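Local coordinates for protein NADH:ubiquinone oxidoreductase, Na translocating, C subunit (Parabacteroides distasonis, PDB 3LWX) that is the C subunit of a sodium-translocating oxidoreductase complex, here a fragment that carries an FMN-binding domain, at residues R17-R22 against P97-I102; P83-A88 against S106-I111. All coordinates share one frame; numbering follows the deposited sequence.

Interaction 1 (R17-R22 against P97-I102); sequences RQQILR and PLWGYI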
loop_
_atom_site.group_PDB
_atom_site.type_symbol
_atom_site.label_atom_id
_atom_site.label_comp_id
_atom_site.label_asym_id
_atom_site.label_seq_id
_atom_site.Cartn_x
_atom_site.Cartn_y
_atom_site.Cartn_z
ATOM N N ARG A 17 10.094 6.284 0.664
ATOM C CA ARG A 17 9.630 7.168 -0.407
ATOM C C ARG A 17 9.532 6.427 -1.727
ATOM O O ARG A 17 8.552 6.584 -2.454
ATOM C CB ARG A 17 10.560 8.366 -0.595
ATOM C CG ARG A 17 10.581 9.348 0.556
ATOM C CD ARG A 17 11.416 10.575 0.218
ATOM N NE ARG A 17 11.465 11.511 1.349
ATOM C CZ ARG A 17 12.470 11.626 2.224
ATOM N NH1 ARG A 17 13.586 10.915 2.107
ATOM N NH2 ARG A 17 12.372 12.492 3.224
ATOM N N GLN A 18 10.542 5.603 -2.036
ATOM C CA GLN A 18 10.518 4.802 -3.268
ATOM C C GLN A 18 9.319 3.854 -3.307
ATOM O O GLN A 18 8.704 3.687 -4.358
ATOM C CB GLN A 18 11.809 4.004 -3.459
ATOM C CG GLN A 18 13.015 4.808 -3.817
ATOM C CD GLN A 18 14.245 3.926 -3.817
ATOM O OE1 GLN A 18 14.689 3.474 -2.775
ATOM N NE2 GLN A 18 14.771 3.646 -4.987
ATOM N N GLN A 19 9.010 3.213 -2.175
ATOM C CA GLN A 19 7.872 2.294 -2.095
ATOM C C GLN A 19 6.553 3.026 -2.364
ATOM O O GLN A 19 5.698 2.566 -3.124
ATOM C CB GLN A 19 7.828 1.637 -0.727
ATOM C CG GLN A 19 8.985 0.692 -0.453
ATOM C CD GLN A 19 9.055 0.307 1.007
ATOM O OE1 GLN A 19 8.059 -0.082 1.615
ATOM N NE2 GLN A 19 10.244 0.421 1.586
ATOM N N ILE A 20 6.364 4.159 -1.696
ATOM C CA ILE A 20 5.181 4.980 -1.882
ATOM C C ILE A 20 5.088 5.423 -3.348
ATOM O O ILE A 20 4.013 5.337 -3.962
ATOM C CB ILE A 20 5.214 6.164 -0.896
ATOM C CG1 ILE A 20 5.003 5.641 0.529
ATOM C CG2 ILE A 20 4.145 7.195 -1.259
ATOM C CD1 ILE A 20 5.229 6.671 1.621
ATOM N N LEU A 21 6.198 5.901 -3.900
ATOM C CA LEU A 21 6.195 6.302 -5.302
ATOM C C LEU A 21 5.852 5.136 -6.243
ATOM O O LEU A 21 5.094 5.319 -7.208
ATOM C CB LEU A 21 7.532 6.947 -5.674
ATOM C CG LEU A 21 7.743 8.343 -5.092
ATOM C CD1 LEU A 21 9.208 8.743 -5.229
ATOM C CD2 LEU A 21 6.816 9.359 -5.739
ATOM N N ARG A 22 6.381 3.946 -5.976
ATOM C CA ARG A 22 6.051 2.804 -6.838
ATOM C C ARG A 22 4.556 2.519 -6.827
ATOM O O ARG A 22 4.014 2.075 -7.837
ATOM C CB ARG A 22 6.840 1.543 -6.471
ATOM C CG ARG A 22 8.318 1.630 -6.827
ATOM C CD ARG A 22 8.995 0.279 -6.756
ATOM N NE ARG A 22 9.045 -0.300 -5.415
ATOM C CZ ARG A 22 10.042 -0.178 -4.549
ATOM N NH1 ARG A 22 11.114 0.561 -4.803
ATOM N NH2 ARG A 22 9.939 -0.797 -3.375
ATOM N N PRO A 97 7.036 -10.794 8.356
ATOM C CA PRO A 97 6.084 -9.751 8.004
ATOM C C PRO A 97 6.055 -9.375 6.533
ATOM O O PRO A 97 7.053 -9.552 5.819
ATOM C CB PRO A 97 6.611 -8.545 8.794
ATOM C CG PRO A 97 7.162 -9.176 10.037
ATOM C CD PRO A 97 7.845 -10.411 9.529
ATOM N N LEU A 98 4.913 -8.837 6.118
ATOM C CA LEU A 98 4.690 -8.231 4.830
ATOM C C LEU A 98 4.260 -6.788 5.069
ATOM O O LEU A 98 3.732 -6.456 6.127
ATOM C CB LEU A 98 3.573 -8.910 4.037
ATOM C CG LEU A 98 3.641 -10.419 3.876
ATOM C CD1 LEU A 98 2.417 -10.925 3.089
ATOM C CD2 LEU A 98 4.965 -10.871 3.230
ATOM N N TRP A 99 4.460 -5.940 4.068
ATOM C CA TRP A 99 3.917 -4.587 4.111
ATOM C C TRP A 99 3.773 -4.102 2.674
ATOM O O TRP A 99 4.057 -4.828 1.725
ATOM C CB TRP A 99 4.758 -3.640 4.962
ATOM C CG TRP A 99 6.179 -3.408 4.534
ATOM C CD1 TRP A 99 6.649 -2.357 3.816
ATOM C CD2 TRP A 99 7.318 -4.207 4.856
ATOM N NE1 TRP A 99 7.999 -2.453 3.657
ATOM C CE2 TRP A 99 8.439 -3.581 4.287
ATOM C CE3 TRP A 99 7.501 -5.390 5.586
ATOM C CZ2 TRP A 99 9.731 -4.112 4.400
ATOM C CZ3 TRP A 99 8.781 -5.916 5.692
ATOM C CH2 TRP A 99 9.874 -5.282 5.102
ATOM N N GLY A 100 3.327 -2.864 2.486
ATOM C CA GLY A 100 3.177 -2.332 1.162
ATOM C C GLY A 100 2.366 -1.060 1.168
ATOM O O GLY A 100 2.044 -0.514 2.231
ATOM N N TYR A 101 2.060 -0.600 -0.030
ATOM C CA TYR A 101 1.241 0.590 -0.242
ATOM C C TYR A 101 0.328 0.336 -1.426
ATOM O O TYR A 101 0.721 -0.341 -2.384
ATOM C CB TYR A 101 2.112 1.836 -0.521
ATOM C CG TYR A 101 3.003 2.133 0.646
ATOM C CD1 TYR A 101 2.554 2.904 1.710
ATOM C CD2 TYR A 101 4.265 1.556 0.738
ATOM C CE1 TYR A 101 3.350 3.102 2.830
ATOM C CE2 TYR A 101 5.074 1.763 1.848
ATOM C CZ TYR A 101 4.600 2.519 2.906
ATOM O OH TYR A 101 5.359 2.715 4.033
ATOM N N ILE A 102 -0.868 0.897 -1.376
ATOM C CA ILE A 102 -1.784 0.793 -2.493
ATOM C C ILE A 102 -2.457 2.146 -2.676
ATOM O O ILE A 102 -2.808 2.807 -1.694
ATOM C CB ILE A 102 -2.768 -0.378 -2.295
ATOM C CG1 ILE A 102 -3.544 -0.694 -3.573
ATOM C CG2 ILE A 102 -3.703 -0.107 -1.151
ATOM C CD1 ILE A 102 -4.258 -2.020 -3.471
HETATM O O HOH W 1 7.567 1.169 4.121
HETATM O O HOH W 2 10.648 -0.556 4.262
#
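Tyr101, Gln19 and Ile20 bury most of the 209 Å² shared by helix 17-22 and strand 97-102, whose axes come within 7.7 Å. The phenol ring of Tyr101 stands up from the strand against the helix. Over one face lies Ile20: CG1 is 3.7 Å from the ring centroid and only 8° off the normal, a CH-pi contact centred on the ring. CG1 reaches this place because it is anti to the carbonyl carbon of Ile20 (chi1 -70°). Gln19 OE1 takes the edge instead, in the ring plane and 3.5 Å from Tyr101 CE2, while Gln19 CB packs against CE2 and CD2 from the Ile20 side.

The same oxygen meets Trp99 at the indole edge. Trp99 NE1 donates to Gln19 OE1 over 3.1 Å, but the N-H...O angle of 132° marks this bond as weak. Two waters supplement it. The first donates to Gln19 OE1 at 2.8 Å and also bonds Tyr101 OH; the second accepts from Gln19 NE2 at 2.9 Å and, weakly, from Trp99 NE1. The main polar partner of the amide is Asp15, one turn earlier on the helix, whose OD1 accepts from Gln19 NE2; this helps to fix the amide's rotation.

The strand belongs to an antiparallel sheet, between 82-92 and 111-118, and helix 4-23 packs on one of its faces. Ile86 of strand 82-92 touches both Ile20 and Tyr101, while the Gln19 side chain also touches Asp115 and Ser117 of strand 111-118.

Interaction 2 (P83-A88 against S106-I111); sequences PKYIMA and SDKNTI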
loop_
_atom_site.group_PDB
_atom_site.type_symbol
_atom_site.label_atom_id
_atom_site.label_comp_id
_atom_site.label_asym_id
_atom_site.label_seq_id
_atom_site.Cartn_x
_atom_site.Cartn_y
_atom_site.Cartn_z
ATOM N N PRO A 83 -6.427 14.053 -7.207
ATOM C CA PRO A 83 -5.835 13.310 -6.120
ATOM C C PRO A 83 -5.774 11.796 -6.362
ATOM O O PRO A 83 -6.663 11.202 -6.986
ATOM C CB PRO A 83 -6.781 13.615 -4.954
ATOM C CG PRO A 83 -8.119 13.832 -5.615
ATOM C CD PRO A 83 -7.784 14.538 -6.884
ATOM N N LYS A 84 -4.679 11.212 -5.892
ATOM C CA LYS A 84 -4.558 9.766 -5.713
ATOM C C LYS A 84 -4.346 9.570 -4.215
ATOM O O LYS A 84 -3.519 10.268 -3.619
ATOM C CB LYS A 84 -3.389 9.145 -6.480
ATOM C CG LYS A 84 -3.375 9.438 -7.965
ATOM C CD LYS A 84 -4.559 8.842 -8.701
ATOM C CE LYS A 84 -4.422 9.048 -10.203
ATOM N NZ LYS A 84 -5.631 8.608 -10.934
ATOM N N TYR A 85 -5.066 8.625 -3.618
ATOM C CA TYR A 85 -4.971 8.371 -2.187
ATOM C C TYR A 85 -4.163 7.101 -1.963
ATOM O O TYR A 85 -4.563 6.028 -2.413
ATOM C CB TYR A 85 -6.360 8.242 -1.567
ATOM C CG TYR A 85 -7.222 9.464 -1.788
ATOM C CD1 TYR A 85 -7.183 10.542 -0.908
ATOM C CD2 TYR A 85 -8.075 9.548 -2.877
ATOM C CE1 TYR A 85 -7.966 11.661 -1.116
ATOM C CE2 TYR A 85 -8.881 10.670 -3.086
ATOM C CZ TYR A 85 -8.808 11.723 -2.200
ATOM O OH TYR A 85 -9.613 12.831 -2.390
ATOM N N ILE A 86 -3.048 7.241 -1.254
ATOM C CA ILE A 86 -2.116 6.149 -1.003
ATOM C C ILE A 86 -2.268 5.716 0.454
ATOM O O ILE A 86 -2.221 6.549 1.378
ATOM C CB ILE A 86 -0.662 6.582 -1.242
ATOM C CG1 ILE A 86 -0.475 7.184 -2.630
ATOM C CG2 ILE A 86 0.306 5.403 -1.044
ATOM C CD1 ILE A 86 0.808 7.974 -2.798
HETATM N N MSE A 87 -2.474 4.414 0.656
HETATM C CA MSE A 87 -2.735 3.794 1.937
HETATM C C MSE A 87 -1.667 2.755 2.231
HETATM O O MSE A 87 -1.105 2.152 1.319
HETATM C CB MSE A 87 -4.125 3.155 1.899
HETATM C CG MSE A 87 -5.225 4.183 1.769
HETATM SE SE MSE A 87 -6.972 3.509 1.467
HETATM C CE MSE A 87 -6.778 3.069 -0.399
ATOM N N ALA A 88 -1.376 2.600 3.515
ATOM C CA ALA A 88 -0.314 1.722 3.991
ATOM C C ALA A 88 -0.859 0.368 4.431
ATOM O O ALA A 88 -1.851 0.287 5.166
ATOM C CB ALA A 88 0.447 2.386 5.122
ATOM N N SER A 106 -9.358 9.115 -7.714
ATOM C CA SER A 106 -10.146 10.103 -6.979
ATOM C C SER A 106 -11.513 9.582 -6.545
ATOM O O SER A 106 -12.119 10.143 -5.632
ATOM C CB SER A 106 -10.295 11.379 -7.801
ATOM O OG SER A 106 -11.073 11.140 -8.957
ATOM N N ASP A 107 -11.989 8.505 -7.175
ATOM C CA ASP A 107 -13.239 7.852 -6.757
ATOM C C ASP A 107 -13.108 7.066 -5.438
ATOM O O ASP A 107 -14.089 6.518 -4.952
ATOM C CB ASP A 107 -13.808 6.935 -7.854
ATOM C CG ASP A 107 -12.982 5.673 -8.130
ATOM O OD1 ASP A 107 -11.887 5.488 -7.557
ATOM O OD2 ASP A 107 -13.480 4.843 -8.933
ATOM N N LYS A 108 -11.901 6.996 -4.874
ATOM C CA LYS A 108 -11.678 6.307 -3.600
ATOM C C LYS A 108 -12.126 4.841 -3.689
ATOM O O LYS A 108 -12.613 4.268 -2.718
ATOM C CB LYS A 108 -12.295 7.070 -2.415
ATOM C CG LYS A 108 -11.594 8.412 -2.207
ATOM C CD LYS A 108 -11.934 9.086 -0.892
ATOM C CE LYS A 108 -13.378 9.491 -0.758
ATOM N NZ LYS A 108 -13.625 10.128 0.567
ATOM N N ASN A 109 -11.859 4.222 -4.840
ATOM C CA ASN A 109 -12.311 2.858 -5.090
ATOM C C ASN A 109 -11.418 2.091 -6.065
ATOM O O ASN A 109 -10.996 0.966 -5.777
ATOM C CB ASN A 109 -13.764 2.872 -5.613
ATOM C CG ASN A 109 -14.397 1.485 -5.627
ATOM O OD1 ASN A 109 -13.921 0.576 -4.961
ATOM N ND2 ASN A 109 -15.477 1.319 -6.388
ATOM N N THR A 110 -11.147 2.703 -7.215
ATOM C CA THR A 110 -10.393 2.063 -8.270
ATOM C C THR A 110 -8.905 2.163 -7.984
ATOM O O THR A 110 -8.367 3.246 -7.798
ATOM C CB THR A 110 -10.693 2.698 -9.626
ATOM O OG1 THR A 110 -12.100 2.694 -9.863
ATOM C CG2 THR A 110 -9.989 1.947 -10.738
ATOM N N ILE A 111 -8.217 1.031 -7.975
ATOM C CA ILE A 111 -6.799 1.000 -7.683
ATOM C C ILE A 111 -5.990 1.566 -8.840
ATOM O O ILE A 111 -6.180 1.210 -10.006
ATOM C CB ILE A 111 -6.351 -0.432 -7.315
ATOM C CG1 ILE A 111 -7.009 -0.838 -5.988
ATOM C CG2 ILE A 111 -4.820 -0.549 -7.202
ATOM C CD1 ILE A 111 -7.132 -2.353 -5.759
HETATM O O HOH W 3 -7.544 10.403 -9.569
HETATM O O HOH W 4 -11.472 12.557 -4.251
#
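Tyr85 and Lys108 join a strand of the antiparallel sheet to the connection between strands 97-104 and 111-118, a loop built round an Asx turn. The lysine's aliphatic chain crosses the phenol ring aslant, with CG 3.6 Å from Tyr85 CE2 and CD about 4.1 Å above the ring plane, displaced to the rim. With CG beside its own backbone N (chi1 -66°) and a bend at chi3, Lys108 runs past the ring, and its NZ bonds the carbonyl oxygens of Phe194 and Ser197. Ser106 comes to the ring's edge instead: its CA is near the plane, while its CB touches Pro83 CG at 3.9 Å.

Polar links across the contact pass through water. One water lies in the plane of the Tyr85 ring, bonding its OH and donating to Ser106 O; another is shared by Pro83 O, Ser106 N and Lys84 NZ, an ammonium that also pairs with Asp105. Within the loop, Asp107 OD1 accepts from Asn109 N and Thr110 N on the same face of the carboxylate. The Thr110 N bond is nearly straight (173°), whereas Asp107 OD2 uses its syn lone pair to accept from Thr110 OG1 at 2.7 Å.

Interaction 1 is a buried contact near the centre of the chain, whereas interaction 2 lies at the surface; their centres are 14 Å apart. Both draw on the same sheet, in which strands 82-92 and 97-104 are neighbours. A probable backbone hydrogen bond joins Met87 N to Ile102 O (2.9 Å), and Ile20 CG2 packs on Ile86 CD1 (3.8 Å). Helix against strand, interaction 1 combines a centred CH-pi contact with a weak direct hydrogen bond. Loop against strand, interaction 2 has a lysine chain over a ring rim and relies on water for its polar links. Waters bridge both contacts, and the two bury similar areas, 209 and 197 Å².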